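Local coordinates for TbpB (Actinobacillus pleuropneumoniae, PDB 3HOL), which probably binds host transferrin as the lipoprotein part of the bacterial transferrin receptor, in iron acquisition, at residues P110-P115 / T272-D277; G204-G209 / G237-K242; D146-K151 / A167-T172. All blocks are in the same frame, centred on the assembly; numbering follows the deposited sequence.

Contact 1 of 3, residues P110-P115 / T272-D277; sequences PAKELP and TVRIID
Glu113 lies across Thr272 and Arg274, and every side-chain atom from CB to the carboxylate lies close to Thr272, Val273 or Arg274. Glu113 CB lies 3.5 Å from Val273 O. With CG anti to the carbonyl carbon (chi1 -55°) and the chain extended beyond it, Glu113 CG passes 3.9 Å from Arg274 CA and the carboxylate is carried out over both neighbours. OE1 then accepts from the Thr272 hydroxyl, Thr272 OG1 to Glu113 OE1 being 2.6 Å, nearly along the C-O axis. Glu113 OE2 turns to the other side, where Arg274 NH1 lies at 3.4 Å, near the guanidinium plane, in a salt bridge whose hydrogen bond is long and weak; the two planar groups stand 82° apart, so the carboxylate cannot meet the guanidinium as a flat, two-pronged pair. Lys112 CB sits over one face of that guanidinium, the two side chains running side by side.

Beneath these side chains the backbone is antiparallel: Leu114 and Val273 form the hydrogen-bonded pair, with the non-hydrogen-bonded pairs Glu113-Arg274 on one side and Pro115-Thr272 on the other. The register then slips. Lys112 O accepts from Ile275 N at 2.8 Å and from Ile276 N at 3.2 Å, both donors on one face of its carbonyl plane, as in a classic beta bulge; Ile275 has the backbone conformation expected of the first bulge residue. On the opposite face of the sheet from Glu113, Leu114 CG packs 3.9 Å from Ile275 CD1. Lys112 NZ instead leaves the contact for a salt bridge with Glu290.

Arg274 NE also bonds Asp277 OD1 at 2.9 Å, while Asp277 OD2 goes to Tyr477 and Arg364. The cation is thus shared between two carboxylates, which probably favours the ionised state of all three groups.

Contact 2 of 3, residues G204-G209 / G237-K242; sequences GNRFTG and GFYGPK
Arg206 NH1 is gripped from two sides, donating to Tyr239 OH at 3.0 Å and to water 1 at 3.0 Å. The bond to the phenol has an N-H...O angle of 152°, and the hydroxyl is tilted somewhat out of the guanidinium plane. Water 1 in turn donates to Phe238 O, 3.0 Å away, and weakly to Asn205 OD1; acceptors near it outnumber its protons, so these links may be partial. It also lies over the centre of one face of the Tyr239 ring. Bends at chi2 and chi3 fold the arginine chain back over Gly237, which has no side chain to interfere: Arg206 NH1 comes 3.7 Å from Gly237 CA, and Gly237 N sits over the centre of the guanidinium. Arg206 NH2 forms a salt bridge with Glu235, a second hold on the same group.

The two segments belong to neighbouring antiparallel strands, 206-213 and 231-239, of the first beta barrel along the chain. Arg206 and Gly237 form a non-hydrogen-bonded pair, and next to it Phe238 N donates to Asn205 O over 2.8 Å. Asn205 ND2 bonds Ala111 O and Asn293 O.

On the side away from Arg206, Phe207 has CG between the backbone N and the carbonyl carbon (chi1 44°), which swings its ring toward the opposite strand. Its edge meets the face of Phe238 in a T-shaped (edge-to-face) pair, with planes at 64° and centroids 5.2 Å apart; the nearest atoms, Phe207 CD2 and Phe238 CE2, are separated by 3.7 Å. Phe207 CE2 also approaches Gly237 N, at 3.3 Å. Met184 and Met246, from strands 183-190 and 245-251, touch both phenylalanine side chains.

Contact 3 of 3, residues D146-K151 / A167-T172; sequences DDYYTK and AKHKYT
Asp147, Lys168 and His169 bury the most surface here, and the aspartate is what joins them. The lysine reaches it by a route along the backbone: Lys168 CD lies 3.4 Å from Asp146 O and 3.9 Å from Asp146 CB, and a bend at chi3 (68°) then turns the ammonium group onto the carboxylate. Lys168 NZ is 3.0 Å from Asp147 OD1 and, more weakly, 3.4 Å from Asp147 OD2, giving a forked salt bridge. The exact place of OD1 is less sure, since it is modelled too near the histidine ring, so the presence of the ion pair is better supported than its fine geometry. Asp146 OD2 stands 5.5 Å from Lys168 NZ, not in contact, and may add to the negative field around it.

His169 projects toward the 146-151 segment, with Asp147 CB near its ring plane at the edge. Which way round the imidazole sits is uncertain, so only its plane is used here. That plane is only 8° from that of Tyr148, yet the His169 and Tyr148 ring centroids are 5.3 Å apart and the rings are slid so far that they barely overlap. Asp147 CB covers the rim of one Tyr148 face and so lies against both rings. Tyr171 OH lies at the edge of the Tyr148 ring. Water 2 joins the two phenols, 3.0 Å from Tyr148 OH and 2.6 Å from Tyr171 OH.

The two segments are tied to different parts of the fold: the Tyr171 ring packs edge-to-face against Trp126 and Phe128 of strand 119-133, whereas Asp147 and Tyr149 make backbone hydrogen bonds with Lys165 and Asp163. Such packing is that of a long connection folded back on itself between two adjacent antiparallel strands, 119-133 and 171-178, of a beta barrel.

Along the chain, contact 1 closes the largest loop, and both others are nested within it: contact 3 closes first, then contact 2 opens. Contacts 2 and 3 reach the same antiparallel barrel sheet, but their centres are about 31 Å apart, one between strands 206-213 and 231-239, the other in the connection leading to strand 171-178. Contact 1 belongs to a different sheet, which includes strand 272-282 of the handle domain, yet its centre is only about 9 Å from that of contact 2. Ala111 bonds both Asn205 and Phe238. The touch between contacts 1 and 2 thus links barrel to handle near the middle of the molecule, while contact 3, about 39 Å from contact 1 centre to centre, lies toward the periphery.

Contact 1 of 3, residues P110-P115 / T272-D277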
loop_
_atom_site.group_PDB
_atom_site.type_symbol
_atom_site.label_atom_id
_atom_site.label_comp_id
_atom_site.label_asym_id
_atom_site.label_seq_id
_atom_site.Cartn_x
_atom_site.Cartn_y
_atom_site.Cartn_z
ATOM N N PRO A 110 -2.248 -3.666 3.391
ATOM C CA PRO A 110 -0.879 -3.704 2.854
ATOM C C PRO A 110 0.157 -3.460 3.974
ATOM O O PRO A 110 -0.012 -2.522 4.741
ATOM C CB PRO A 110 -0.850 -2.520 1.865
ATOM C CG PRO A 110 -2.330 -2.321 1.466
ATOM C CD PRO A 110 -3.098 -2.659 2.713
ATOM N N ALA A 111 1.188 -4.297 4.065
ATOM C CA ALA A 111 2.067 -4.347 5.264
ATOM C C ALA A 111 2.731 -3.019 5.582
ATOM O O ALA A 111 3.267 -2.374 4.691
ATOM C CB ALA A 111 3.163 -5.450 5.080
ATOM N N LYS A 112 2.732 -2.611 6.845
ATOM C CA LYS A 112 3.471 -1.384 7.225
ATOM C C LYS A 112 4.737 -1.710 8.012
ATOM O O LYS A 112 5.564 -0.829 8.266
ATOM C CB LYS A 112 2.577 -0.440 8.046
ATOM C CG LYS A 112 1.522 0.298 7.138
ATOM C CD LYS A 112 0.874 1.461 7.871
ATOM C CE LYS A 112 -0.144 2.182 6.952
ATOM N NZ LYS A 112 -1.501 1.557 7.038
ATOM N N GLU A 113 4.857 -2.971 8.408
ATOM C CA GLU A 113 6.090 -3.497 8.982
ATOM C C GLU A 113 6.461 -4.774 8.244
ATOM O O GLU A 113 5.577 -5.526 7.792
ATOM C CB GLU A 113 5.921 -3.788 10.477
ATOM C CG GLU A 113 5.445 -2.596 11.295
ATOM C CD GLU A 113 5.496 -2.824 12.836
ATOM O OE1 GLU A 113 5.878 -3.918 13.321
ATOM O OE2 GLU A 113 5.163 -1.887 13.568
ATOM N N LEU A 114 7.773 -4.999 8.096
ATOM C CA LEU A 114 8.315 -6.224 7.536
ATOM C C LEU A 114 9.216 -6.948 8.563
ATOM O O LEU A 114 9.825 -6.274 9.419
ATOM C CB LEU A 114 9.191 -5.863 6.307
ATOM C CG LEU A 114 8.513 -5.145 5.123
ATOM C CD1 LEU A 114 9.556 -4.999 4.010
ATOM C CD2 LEU A 114 7.349 -5.960 4.594
ATOM N N PRO A 115 9.328 -8.292 8.447
ATOM C CA PRO A 115 10.304 -9.044 9.241
ATOM C C PRO A 115 11.686 -8.443 9.032
ATOM O O PRO A 115 12.003 -7.940 7.936
ATOM C CB PRO A 115 10.189 -10.462 8.697
ATOM C CG PRO A 115 8.732 -10.545 8.182
ATOM C CD PRO A 115 8.449 -9.178 7.648
ATOM N N THR A 272 9.951 -7.486 13.768
ATOM C CA THR A 272 9.651 -6.676 12.581
ATOM C C THR A 272 10.230 -5.286 12.719
ATOM O O THR A 272 10.563 -4.862 13.847
ATOM C CB THR A 272 8.128 -6.622 12.282
ATOM O OG1 THR A 272 7.464 -6.021 13.394
ATOM C CG2 THR A 272 7.542 -8.019 12.104
ATOM N N VAL A 273 10.418 -4.596 11.576
ATOM C CA VAL A 273 10.740 -3.169 11.555
ATOM C C VAL A 273 9.697 -2.404 10.717
ATOM O O VAL A 273 9.192 -2.928 9.719
ATOM C CB VAL A 273 12.138 -2.862 10.916
ATOM C CG1 VAL A 273 13.245 -3.091 11.913
ATOM C CG2 VAL A 273 12.394 -3.663 9.602
ATOM N N ARG A 274 9.424 -1.152 11.087
ATOM C CA ARG A 274 8.456 -0.343 10.334
ATOM C C ARG A 274 9.042 0.088 8.983
ATOM O O ARG A 274 10.232 0.468 8.892
ATOM C CB ARG A 274 8.107 0.899 11.127
ATOM C CG ARG A 274 6.848 1.645 10.707
ATOM C CD ARG A 274 5.791 1.495 11.784
ATOM N NE ARG A 274 4.562 2.080 11.255
ATOM C CZ ARG A 274 3.363 1.599 11.486
ATOM N NH1 ARG A 274 3.239 0.536 12.258
ATOM N NH2 ARG A 274 2.310 2.195 10.960
ATOM N N ILE A 275 8.203 0.066 7.948
ATOM C CA ILE A 275 8.585 0.635 6.646
ATOM C C ILE A 275 7.719 1.831 6.273
ATOM O O ILE A 275 8.154 2.692 5.499
ATOM C CB ILE A 275 8.513 -0.376 5.497
ATOM C CG1 ILE A 275 7.147 -1.120 5.461
ATOM C CG2 ILE A 275 9.685 -1.343 5.592
ATOM C CD1 ILE A 275 6.853 -1.823 4.048
ATOM N N ILE A 276 6.483 1.866 6.794
ATOM C CA ILE A 276 5.533 2.864 6.355
ATOM C C ILE A 276 4.703 3.406 7.496
ATOM O O ILE A 276 4.288 2.636 8.378
ATOM C CB ILE A 276 4.569 2.233 5.333
ATOM C CG1 ILE A 276 5.319 1.818 4.053
ATOM C CG2 ILE A 276 3.382 3.158 5.026
ATOM C CD1 ILE A 276 4.441 0.852 3.170
ATOM N N ASP A 277 4.435 4.724 7.457
ATOM C CA ASP A 277 3.331 5.291 8.246
ATOM C C ASP A 277 2.305 5.831 7.259
ATOM O O ASP A 277 2.681 6.464 6.283
ATOM C CB ASP A 277 3.808 6.455 9.144
ATOM C CG ASP A 277 4.810 6.010 10.214
ATOM O OD1 ASP A 277 4.588 4.929 10.791
ATOM O OD2 ASP A 277 5.834 6.725 10.425
#

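Contact 2 of 3, residues G204-G209 / G237-K242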
loop_
_atom_site.group_PDB
_atom_site.type_symbol
_atom_site.label_atom_id
_atom_site.label_comp_id
_atom_site.label_asym_id
_atom_site.label_seq_id
_atom_site.Cartn_x
_atom_site.Cartn_y
_atom_site.Cartn_z
ATOM N N GLY A 204 9.076 -0.915 -0.728
ATOM C CA GLY A 204 7.890 -0.637 0.105
ATOM C C GLY A 204 7.324 -1.962 0.551
ATOM O O GLY A 204 8.073 -2.823 0.997
ATOM N N ASN A 205 6.009 -2.155 0.407
ATOM C CA ASN A 205 5.428 -3.462 0.749
ATOM C C ASN A 205 5.119 -4.273 -0.508
ATOM O O ASN A 205 4.308 -5.196 -0.469
ATOM C CB ASN A 205 4.205 -3.353 1.690
ATOM C CG ASN A 205 3.139 -2.418 1.157
ATOM O OD1 ASN A 205 2.923 -2.361 -0.046
ATOM N ND2 ASN A 205 2.501 -1.645 2.045
ATOM N N ARG A 206 5.779 -3.933 -1.623
ATOM C CA ARG A 206 5.525 -4.636 -2.887
ATOM C C ARG A 206 6.773 -5.374 -3.361
ATOM O O ARG A 206 7.886 -5.138 -2.864
ATOM C CB ARG A 206 5.036 -3.656 -3.987
ATOM C CG ARG A 206 3.860 -2.761 -3.585
ATOM C CD ARG A 206 2.629 -3.567 -3.243
ATOM N NE ARG A 206 1.985 -4.102 -4.432
ATOM C CZ ARG A 206 0.749 -4.602 -4.442
ATOM N NH1 ARG A 206 0.036 -4.634 -3.323
ATOM N NH2 ARG A 206 0.215 -5.082 -5.571
ATOM N N PHE A 207 6.585 -6.331 -4.266
ATOM C CA PHE A 207 7.727 -6.947 -4.915
ATOM C C PHE A 207 7.518 -6.901 -6.424
ATOM O O PHE A 207 6.367 -7.000 -6.907
ATOM C CB PHE A 207 7.999 -8.372 -4.388
ATOM C CG PHE A 207 6.758 -9.200 -4.240
ATOM C CD1 PHE A 207 6.281 -9.949 -5.298
ATOM C CD2 PHE A 207 6.001 -9.153 -3.059
ATOM C CE1 PHE A 207 5.075 -10.690 -5.179
ATOM C CE2 PHE A 207 4.843 -9.888 -2.930
ATOM C CZ PHE A 207 4.376 -10.671 -4.013
ATOM N N THR A 208 8.630 -6.736 -7.167
ATOM C CA THR A 208 8.602 -6.749 -8.640
ATOM C C THR A 208 9.711 -7.621 -9.192
ATOM O O THR A 208 10.852 -7.668 -8.646
ATOM C CB THR A 208 8.786 -5.325 -9.237
ATOM O OG1 THR A 208 9.984 -4.757 -8.713
ATOM C CG2 THR A 208 7.643 -4.405 -8.833
ATOM N N GLY A 209 9.421 -8.322 -10.285
ATOM C CA GLY A 209 10.424 -9.219 -10.812
ATOM C C GLY A 209 9.969 -9.991 -12.026
ATOM O O GLY A 209 9.255 -9.439 -12.871
ATOM N N GLY A 237 2.232 -7.947 -3.541
ATOM C CA GLY A 237 2.405 -7.228 -2.297
ATOM C C GLY A 237 2.367 -8.144 -1.091
ATOM O O GLY A 237 1.881 -9.298 -1.178
ATOM N N PHE A 238 2.910 -7.624 0.011
ATOM C CA PHE A 238 2.737 -8.212 1.314
ATOM C C PHE A 238 1.568 -7.567 1.973
ATOM O O PHE A 238 1.414 -6.364 1.917
ATOM C CB PHE A 238 4.002 -8.000 2.148
ATOM C CG PHE A 238 5.198 -8.719 1.580
ATOM C CD1 PHE A 238 5.304 -10.121 1.720
ATOM C CD2 PHE A 238 6.187 -8.015 0.894
ATOM C CE1 PHE A 238 6.401 -10.807 1.216
ATOM C CE2 PHE A 238 7.295 -8.701 0.350
ATOM C CZ PHE A 238 7.393 -10.121 0.537
ATOM N N TYR A 239 0.734 -8.395 2.585
ATOM C CA TYR A 239 -0.493 -7.926 3.216
ATOM C C TYR A 239 -0.573 -8.497 4.648
ATOM O O TYR A 239 0.073 -9.488 4.973
ATOM C CB TYR A 239 -1.694 -8.413 2.425
ATOM C CG TYR A 239 -1.794 -7.910 0.989
ATOM C CD1 TYR A 239 -2.599 -6.820 0.677
ATOM C CD2 TYR A 239 -1.137 -8.570 -0.055
ATOM C CE1 TYR A 239 -2.740 -6.367 -0.640
ATOM C CE2 TYR A 239 -1.263 -8.127 -1.398
ATOM C CZ TYR A 239 -2.088 -7.022 -1.675
ATOM O OH TYR A 239 -2.259 -6.549 -2.970
ATOM N N GLY A 240 -1.418 -7.920 5.488
ATOM C CA GLY A 240 -1.273 -8.142 6.931
ATOM C C GLY A 240 -0.342 -7.078 7.474
ATOM O O GLY A 240 0.641 -6.710 6.805
ATOM N N PRO A 241 -0.607 -6.586 8.703
ATOM C CA PRO A 241 0.197 -5.470 9.204
ATOM C C PRO A 241 1.699 -5.742 9.239
ATOM O O PRO A 241 2.457 -4.807 9.136
ATOM C CB PRO A 241 -0.297 -5.284 10.657
ATOM C CG PRO A 241 -1.702 -5.871 10.654
ATOM C CD PRO A 241 -1.758 -6.916 9.583
ATOM N N LYS A 242 2.082 -7.007 9.401
ATOM C CA LYS A 242 3.475 -7.431 9.457
ATOM C C LYS A 242 3.871 -8.385 8.312
ATOM O O LYS A 242 4.753 -9.248 8.490
ATOM C CB LYS A 242 3.776 -8.072 10.815
ATOM C CG LYS A 242 3.543 -7.151 11.992
ATOM C CD LYS A 242 3.593 -7.995 13.241
ATOM C CE LYS A 242 3.139 -7.196 14.447
ATOM N NZ LYS A 242 4.270 -6.496 14.997
HETATM O O HOH W 1 0.997 -4.563 -0.436
#

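Contact 3 of 3, residues D146-K151 / A167-T172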
loop_
_atom_site.group_PDB
_atom_site.type_symbol
_atom_site.label_atom_id
_atom_site.label_comp_id
_atom_site.label_asym_id
_atom_site.label_seq_id
_atom_site.Cartn_x
_atom_site.Cartn_y
_atom_site.Cartn_z
ATOM N N ASP A 146 -8.735 -36.886 -19.356
ATOM C CA ASP A 146 -8.260 -37.238 -18.001
ATOM C C ASP A 146 -7.663 -36.018 -17.290
ATOM O O ASP A 146 -7.467 -36.047 -16.062
ATOM C CB ASP A 146 -7.233 -38.359 -18.029
ATOM C CG ASP A 146 -7.753 -39.623 -18.741
ATOM O OD1 ASP A 146 -8.964 -39.838 -18.727
ATOM O OD2 ASP A 146 -6.932 -40.383 -19.280
ATOM N N ASP A 147 -7.389 -34.963 -18.065
ATOM C CA ASP A 147 -6.706 -33.743 -17.552
ATOM C C ASP A 147 -7.666 -32.612 -17.232
ATOM O O ASP A 147 -7.469 -31.925 -16.210
ATOM C CB ASP A 147 -5.656 -33.220 -18.537
ATOM C CG ASP A 147 -4.482 -34.138 -18.670
ATOM O OD1 ASP A 147 -3.643 -34.142 -17.752
ATOM O OD2 ASP A 147 -4.404 -34.868 -19.690
ATOM N N TYR A 148 -8.670 -32.403 -18.097
ATOM C CA TYR A 148 -9.579 -31.230 -17.999
ATOM C C TYR A 148 -11.061 -31.582 -18.186
ATOM O O TYR A 148 -11.390 -32.611 -18.820
ATOM C CB TYR A 148 -9.198 -30.157 -19.022
ATOM C CG TYR A 148 -7.732 -29.782 -18.982
ATOM C CD1 TYR A 148 -7.233 -28.972 -17.953
ATOM C CD2 TYR A 148 -6.844 -30.227 -19.971
ATOM C CE1 TYR A 148 -5.886 -28.613 -17.896
ATOM C CE2 TYR A 148 -5.451 -29.878 -19.913
ATOM C CZ TYR A 148 -5.009 -29.059 -18.878
ATOM O OH TYR A 148 -3.686 -28.701 -18.790
ATOM N N TYR A 149 -11.928 -30.736 -17.641
ATOM C CA TYR A 149 -13.377 -30.923 -17.760
ATOM C C TYR A 149 -13.941 -30.293 -19.039
ATOM O O TYR A 149 -15.147 -29.999 -19.120
ATOM C CB TYR A 149 -14.111 -30.336 -16.542
ATOM C CG TYR A 149 -13.749 -30.910 -15.198
ATOM C CD1 TYR A 149 -14.230 -32.153 -14.785
ATOM C CD2 TYR A 149 -12.970 -30.168 -14.302
ATOM C CE1 TYR A 149 -13.894 -32.668 -13.530
ATOM C CE2 TYR A 149 -12.631 -30.659 -13.067
ATOM C CZ TYR A 149 -13.102 -31.903 -12.680
ATOM O OH TYR A 149 -12.752 -32.333 -11.434
ATOM N N THR A 150 -13.094 -30.055 -20.033
ATOM C CA THR A 150 -13.551 -29.436 -21.289
ATOM C C THR A 150 -12.714 -29.991 -22.447
ATOM O O THR A 150 -11.745 -30.688 -22.204
ATOM C CB THR A 150 -13.488 -27.854 -21.199
ATOM O OG1 THR A 150 -14.214 -27.253 -22.293
ATOM C CG2 THR A 150 -12.044 -27.355 -21.141
ATOM N N LYS A 151 -13.134 -29.721 -23.687
ATOM C CA LYS A 151 -12.415 -30.101 -24.923
ATOM C C LYS A 151 -11.918 -28.847 -25.644
ATOM O O LYS A 151 -12.360 -27.729 -25.324
ATOM C CB LYS A 151 -13.356 -30.876 -25.880
ATOM C CG LYS A 151 -13.899 -32.186 -25.306
ATOM C CD LYS A 151 -14.871 -32.953 -26.281
ATOM C CE LYS A 151 -16.181 -32.143 -26.540
ATOM N NZ LYS A 151 -17.235 -32.931 -27.211
ATOM N N ALA A 167 -7.154 -34.955 -9.964
ATOM C CA ALA A 167 -6.405 -36.215 -10.053
ATOM C C ALA A 167 -5.092 -36.018 -10.811
ATOM O O ALA A 167 -4.102 -36.711 -10.538
ATOM C CB ALA A 167 -7.260 -37.312 -10.748
ATOM N N LYS A 168 -5.061 -35.090 -11.767
ATOM C CA LYS A 168 -3.851 -34.901 -12.563
ATOM C C LYS A 168 -3.149 -33.530 -12.404
ATOM O O LYS A 168 -2.024 -33.361 -12.859
ATOM C CB LYS A 168 -4.123 -35.215 -14.038
ATOM C CG LYS A 168 -4.410 -36.739 -14.273
ATOM C CD LYS A 168 -4.267 -37.108 -15.741
ATOM C CE LYS A 168 -2.835 -37.016 -16.226
ATOM N NZ LYS A 168 -2.778 -37.055 -17.731
ATOM N N HIS A 169 -3.825 -32.564 -11.795
ATOM C CA HIS A 169 -3.261 -31.208 -11.650
ATOM C C HIS A 169 -3.572 -30.610 -10.298
ATOM O O HIS A 169 -4.723 -30.640 -9.849
ATOM C CB HIS A 169 -3.792 -30.329 -12.765
ATOM C CG HIS A 169 -3.347 -30.788 -14.115
ATOM N ND1 HIS A 169 -4.165 -31.502 -14.975
ATOM C CD2 HIS A 169 -2.136 -30.734 -14.710
ATOM C CE1 HIS A 169 -3.482 -31.831 -16.060
ATOM N NE2 HIS A 169 -2.243 -31.393 -15.919
ATOM N N LYS A 170 -2.539 -30.088 -9.632
ATOM C CA LYS A 170 -2.722 -29.331 -8.413
ATOM C C LYS A 170 -1.681 -28.215 -8.426
ATOM O O LYS A 170 -0.467 -28.485 -8.416
ATOM C CB LYS A 170 -2.516 -30.201 -7.193
ATOM C CG LYS A 170 -3.168 -29.594 -5.949
ATOM C CD LYS A 170 -2.385 -29.991 -4.639
ATOM C CE LYS A 170 -3.130 -29.612 -3.349
ATOM N NZ LYS A 170 -3.557 -28.196 -3.426
ATOM N N TYR A 171 -2.149 -26.978 -8.504
ATOM C CA TYR A 171 -1.238 -25.860 -8.692
ATOM C C TYR A 171 -0.862 -25.212 -7.368
ATOM O O TYR A 171 -1.663 -24.485 -6.745
ATOM C CB TYR A 171 -1.899 -24.834 -9.608
ATOM C CG TYR A 171 -2.349 -25.473 -10.903
ATOM C CD1 TYR A 171 -1.419 -25.871 -11.862
ATOM C CD2 TYR A 171 -3.700 -25.711 -11.144
ATOM C CE1 TYR A 171 -1.830 -26.462 -13.051
ATOM C CE2 TYR A 171 -4.139 -26.295 -12.337
ATOM C CZ TYR A 171 -3.206 -26.682 -13.279
ATOM O OH TYR A 171 -3.659 -27.266 -14.456
ATOM N N THR A 172 0.365 -25.445 -6.939
ATOM C CA THR A 172 0.786 -25.008 -5.603
ATOM C C THR A 172 1.973 -24.055 -5.713
ATOM O O THR A 172 2.769 -24.135 -6.680
ATOM C CB THR A 172 1.259 -26.227 -4.743
ATOM O OG1 THR A 172 2.335 -26.892 -5.424
ATOM C CG2 THR A 172 0.077 -27.226 -4.536
HETATM O O HOH W 2 -2.028 -27.653 -16.464
#